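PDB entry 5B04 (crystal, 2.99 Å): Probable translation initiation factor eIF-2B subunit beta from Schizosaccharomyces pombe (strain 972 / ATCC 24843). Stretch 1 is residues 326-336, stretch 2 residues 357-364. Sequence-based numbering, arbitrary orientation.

Stretch 1 (326-336) YPYDLESIIQL
Stretch 2 357-364: LNPYYDYI

Stretch 1 runs from an irregular N-terminal segment through a short, weakly bonded helix at about Leu 330 to Ile 333 and leaves it in an extended conformation. Tyr 328 N donates to Tyr 326 O (2.7 Å). Asp 329 (phi/psi -130/114°) is the N-cap: with chi1 t, its OD1 accepts from Glu 331 N at 3.0 Å. Ser 332, chi1 p, returns its OG to Asp 329 O at 2.7 Å. Ile 333 N and Ile 334 N both donate to Leu 330 O, at 3.0 and 3.1 Å. From Ile 334 (-71/124°) through Gln 335 (-99/151°) to Leu 336 (-117/125°) the chain is extended.

Stretch 2 is extended at Asn 358 (-124/86°), Pro 359 (-78/140°), Tyr 361 (-124/139°) and Tyr 363 (-120/130°), interrupted at Tyr 360 (phi -112°, psi 10°). The two chains run antiparallel. Leu 336 and Pro 359 form a non-hydrogen-bonded bridge pair, their CA atoms 4.0 Å apart, while the CA atoms of Ile 334 and Tyr 361 lie 5.2 Å apart. A single hydrogen bond crosses the interface, from Tyr 360 N to Gln 335 O (3.1 Å, 152° at the hydrogen). The same Gln 335 O lies 3.3 Å from Pro 359 CA in a CA-H...O contact, and Leu 336 CA approaches Asn 358 O at 3.4 Å in another. Proline has no amide hydrogen, but a non-hydrogen-bonded pair requires none.

The side chains of Leu 336 (m, chi2 69°) and Pro 359 share one face of the sheet, with Leu 336 CG 4.2 Å from Pro 359 CB. Leu 336 CD2 also reaches Leu 357 CD2 at 4.1 Å. Ile 334 (m, chi2 79°) adds to this apolar packing: its CG2 lies 3.8 Å from Pro 359 CB and its CD1 4.4 Å from Tyr 363 CB.

Leu 330 (m, t) points toward stretch 2 and sets CD2 over one face of the Tyr 363 ring, 3.6 Å from the centroid and 14° off the normal, a CH-pi contact in which weakly polarised methyl hydrogens pack against the electron-rich face. Tyr 363 (chi1 t, chi2 79°) also brings OH to 4.2 Å from Pro 327 CG; that hydroxyl is hydrogen-bonded elsewhere in the structure.

Two further tyrosines lie near Gln 335. Tyr 361 (chi1 m, chi2 -26°) points toward stretch 1, its CD2 3.8 Å from Ile 333 O, which lies at the ring edge. Tyr 360 (chi1 p, chi2 89°) starts sideways, but its end comes nearer, placing OH, itself hydrogen-bonded elsewhere, in nonbonded contact 3.3 Å from Gln 335 CB. Together the stretches bury 555 Å², both sides summed.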

# COMPACT_ATOMS: atom_id res chain seq x y z
N TYR C 326 -27.87 10.41 11.90
CA TYR C 326 -26.58 11.05 11.71
C TYR C 326 -25.77 11.06 13.00
O TYR C 326 -26.26 11.50 14.04
CB TYR C 326 -26.74 12.47 11.18
CG TYR C 326 -25.45 13.09 10.70
CD1 TYR C 326 -24.99 12.88 9.41
CD2 TYR C 326 -24.68 13.88 11.55
CE1 TYR C 326 -23.81 13.43 8.97
CE2 TYR C 326 -23.49 14.44 11.11
CZ TYR C 326 -23.06 14.21 9.82
OH TYR C 326 -21.88 14.76 9.38
N PRO C 327 -24.52 10.59 12.93
CA PRO C 327 -23.61 10.54 14.09
C PRO C 327 -23.19 11.93 14.56
O PRO C 327 -22.04 12.31 14.39
CB PRO C 327 -22.40 9.77 13.55
CG PRO C 327 -22.43 9.99 12.08
CD PRO C 327 -23.89 10.04 11.72
N TYR C 328 -24.13 12.67 15.15
CA TYR C 328 -23.83 14.00 15.68
C TYR C 328 -22.77 13.94 16.78
O TYR C 328 -21.80 14.69 16.76
CB TYR C 328 -25.10 14.67 16.21
CG TYR C 328 -26.01 15.21 15.14
CD1 TYR C 328 -25.67 16.35 14.42
CD2 TYR C 328 -27.23 14.60 14.86
CE1 TYR C 328 -26.51 16.85 13.44
CE2 TYR C 328 -28.07 15.10 13.89
CZ TYR C 328 -27.71 16.22 13.18
OH TYR C 328 -28.54 16.72 12.21
N ASP C 329 -22.98 13.04 17.73
CA ASP C 329 -22.04 12.86 18.83
C ASP C 329 -21.68 11.39 19.00
O ASP C 329 -22.54 10.57 19.35
CB ASP C 329 -22.62 13.42 20.13
CG ASP C 329 -21.56 13.65 21.19
OD1 ASP C 329 -20.42 13.14 21.03
OD2 ASP C 329 -21.85 14.33 22.19
N LEU C 330 -20.42 11.05 18.74
CA LEU C 330 -19.95 9.68 18.87
C LEU C 330 -19.98 9.21 20.32
O LEU C 330 -20.01 8.01 20.59
CB LEU C 330 -18.53 9.55 18.31
CG LEU C 330 -18.38 9.71 16.79
CD1 LEU C 330 -16.92 9.63 16.39
CD2 LEU C 330 -19.20 8.67 16.05
N GLU C 331 -19.98 10.16 21.25
CA GLU C 331 -20.01 9.84 22.68
C GLU C 331 -21.29 9.11 23.08
O GLU C 331 -21.32 8.41 24.09
CB GLU C 331 -19.86 11.12 23.50
CG GLU C 331 -18.46 11.70 23.52
CD GLU C 331 -17.53 10.92 24.43
OE1 GLU C 331 -17.94 10.60 25.57
OE2 GLU C 331 -16.39 10.63 24.01
N SER C 332 -22.35 9.29 22.29
CA SER C 332 -23.63 8.64 22.56
C SER C 332 -23.76 7.32 21.81
O SER C 332 -24.60 6.49 22.13
CB SER C 332 -24.78 9.57 22.19
OG SER C 332 -24.75 9.90 20.81
N ILE C 333 -22.90 7.14 20.81
CA ILE C 333 -22.95 5.96 19.95
C ILE C 333 -22.14 4.81 20.53
O ILE C 333 -22.60 3.66 20.56
CB ILE C 333 -22.45 6.30 18.54
CG1 ILE C 333 -23.50 7.12 17.80
CG2 ILE C 333 -22.12 5.03 17.77
CD1 ILE C 333 -22.98 7.80 16.56
N ILE C 334 -20.93 5.11 21.01
CA ILE C 334 -20.09 4.09 21.63
C ILE C 334 -20.66 3.67 22.98
O ILE C 334 -20.88 4.51 23.86
CB ILE C 334 -18.64 4.58 21.81
CG1 ILE C 334 -17.86 4.50 20.49
CG2 ILE C 334 -17.92 3.75 22.86
CD1 ILE C 334 -18.15 5.63 19.53
N GLN C 335 -20.91 2.38 23.13
CA GLN C 335 -21.38 1.84 24.40
C GLN C 335 -20.22 1.24 25.18
O GLN C 335 -19.24 0.77 24.60
CB GLN C 335 -22.46 0.78 24.17
CG GLN C 335 -23.72 1.32 23.51
CD GLN C 335 -24.34 2.46 24.28
OE1 GLN C 335 -24.63 3.52 23.72
NE2 GLN C 335 -24.55 2.25 25.57
N LEU C 336 -20.32 1.26 26.51
CA LEU C 336 -19.29 0.69 27.36
C LEU C 336 -19.85 -0.47 28.18
O LEU C 336 -20.84 -0.31 28.89
CB LEU C 336 -18.70 1.75 28.29
CG LEU C 336 -17.61 2.68 27.74
CD1 LEU C 336 -18.16 3.65 26.71
CD2 LEU C 336 -16.92 3.43 28.87
N LEU C 357 -11.95 1.16 31.47
CA LEU C 357 -12.95 1.42 30.45
C LEU C 357 -12.98 0.34 29.37
O LEU C 357 -11.97 0.07 28.72
CB LEU C 357 -12.69 2.78 29.80
CG LEU C 357 -12.58 3.96 30.78
CD1 LEU C 357 -12.16 5.22 30.05
CD2 LEU C 357 -13.90 4.17 31.51
N ASN C 358 -14.15 -0.27 29.19
CA ASN C 358 -14.32 -1.30 28.17
C ASN C 358 -15.44 -0.97 27.19
O ASN C 358 -16.58 -1.39 27.38
CB ASN C 358 -14.59 -2.66 28.82
CG ASN C 358 -14.86 -3.75 27.81
OD1 ASN C 358 -14.30 -3.75 26.71
ND2 ASN C 358 -15.72 -4.70 28.17
N PRO C 359 -15.12 -0.20 26.14
CA PRO C 359 -16.09 0.03 25.07
C PRO C 359 -16.15 -1.17 24.14
O PRO C 359 -15.10 -1.75 23.84
CB PRO C 359 -15.54 1.26 24.35
CG PRO C 359 -14.07 1.19 24.58
CD PRO C 359 -13.88 0.57 25.94
N TYR C 360 -17.34 -1.57 23.69
CA TYR C 360 -17.44 -2.70 22.78
C TYR C 360 -17.88 -2.27 21.39
O TYR C 360 -18.17 -3.11 20.53
CB TYR C 360 -18.37 -3.78 23.34
CG TYR C 360 -19.80 -3.36 23.63
CD1 TYR C 360 -20.78 -3.44 22.65
CD2 TYR C 360 -20.17 -2.93 24.90
CE1 TYR C 360 -22.09 -3.07 22.91
CE2 TYR C 360 -21.48 -2.56 25.17
CZ TYR C 360 -22.43 -2.63 24.17
OH TYR C 360 -23.73 -2.27 24.44
N TYR C 361 -17.91 -0.96 21.16
CA TYR C 361 -18.16 -0.41 19.83
C TYR C 361 -17.03 0.51 19.40
O TYR C 361 -16.51 1.30 20.20
CB TYR C 361 -19.49 0.34 19.79
CG TYR C 361 -20.72 -0.54 19.80
CD1 TYR C 361 -20.67 -1.84 19.32
CD2 TYR C 361 -21.93 -0.07 20.29
CE1 TYR C 361 -21.79 -2.65 19.34
CE2 TYR C 361 -23.06 -0.87 20.31
CZ TYR C 361 -22.98 -2.16 19.83
OH TYR C 361 -24.10 -2.95 19.85
N ASP C 362 -16.65 0.42 18.13
CA ASP C 362 -15.67 1.33 17.55
C ASP C 362 -16.33 2.08 16.40
O ASP C 362 -17.36 1.64 15.88
CB ASP C 362 -14.44 0.56 17.05
CG ASP C 362 -13.15 1.35 17.24
OD1 ASP C 362 -13.21 2.59 17.30
OD2 ASP C 362 -12.08 0.71 17.31
N TYR C 363 -15.76 3.22 16.01
CA TYR C 363 -16.32 3.98 14.90
C TYR C 363 -15.33 4.15 13.76
O TYR C 363 -14.19 4.55 13.97
CB TYR C 363 -16.80 5.35 15.37
CG TYR C 363 -17.29 6.22 14.23
CD1 TYR C 363 -18.54 6.04 13.68
CD2 TYR C 363 -16.48 7.22 13.70
CE1 TYR C 363 -18.99 6.83 12.63
CE2 TYR C 363 -16.91 8.02 12.66
CZ TYR C 363 -18.17 7.82 12.13
OH TYR C 363 -18.61 8.61 11.09
N ILE C 364 -15.78 3.84 12.55
CA ILE C 364 -14.98 4.05 11.35
C ILE C 364 -15.61 5.13 10.48
O ILE C 364 -16.74 4.98 10.02
CB ILE C 364 -14.86 2.76 10.52
CG1 ILE C 364 -14.50 1.57 11.41
CG2 ILE C 364 -13.83 2.94 9.41
CD1 ILE C 364 -13.18 1.70 12.11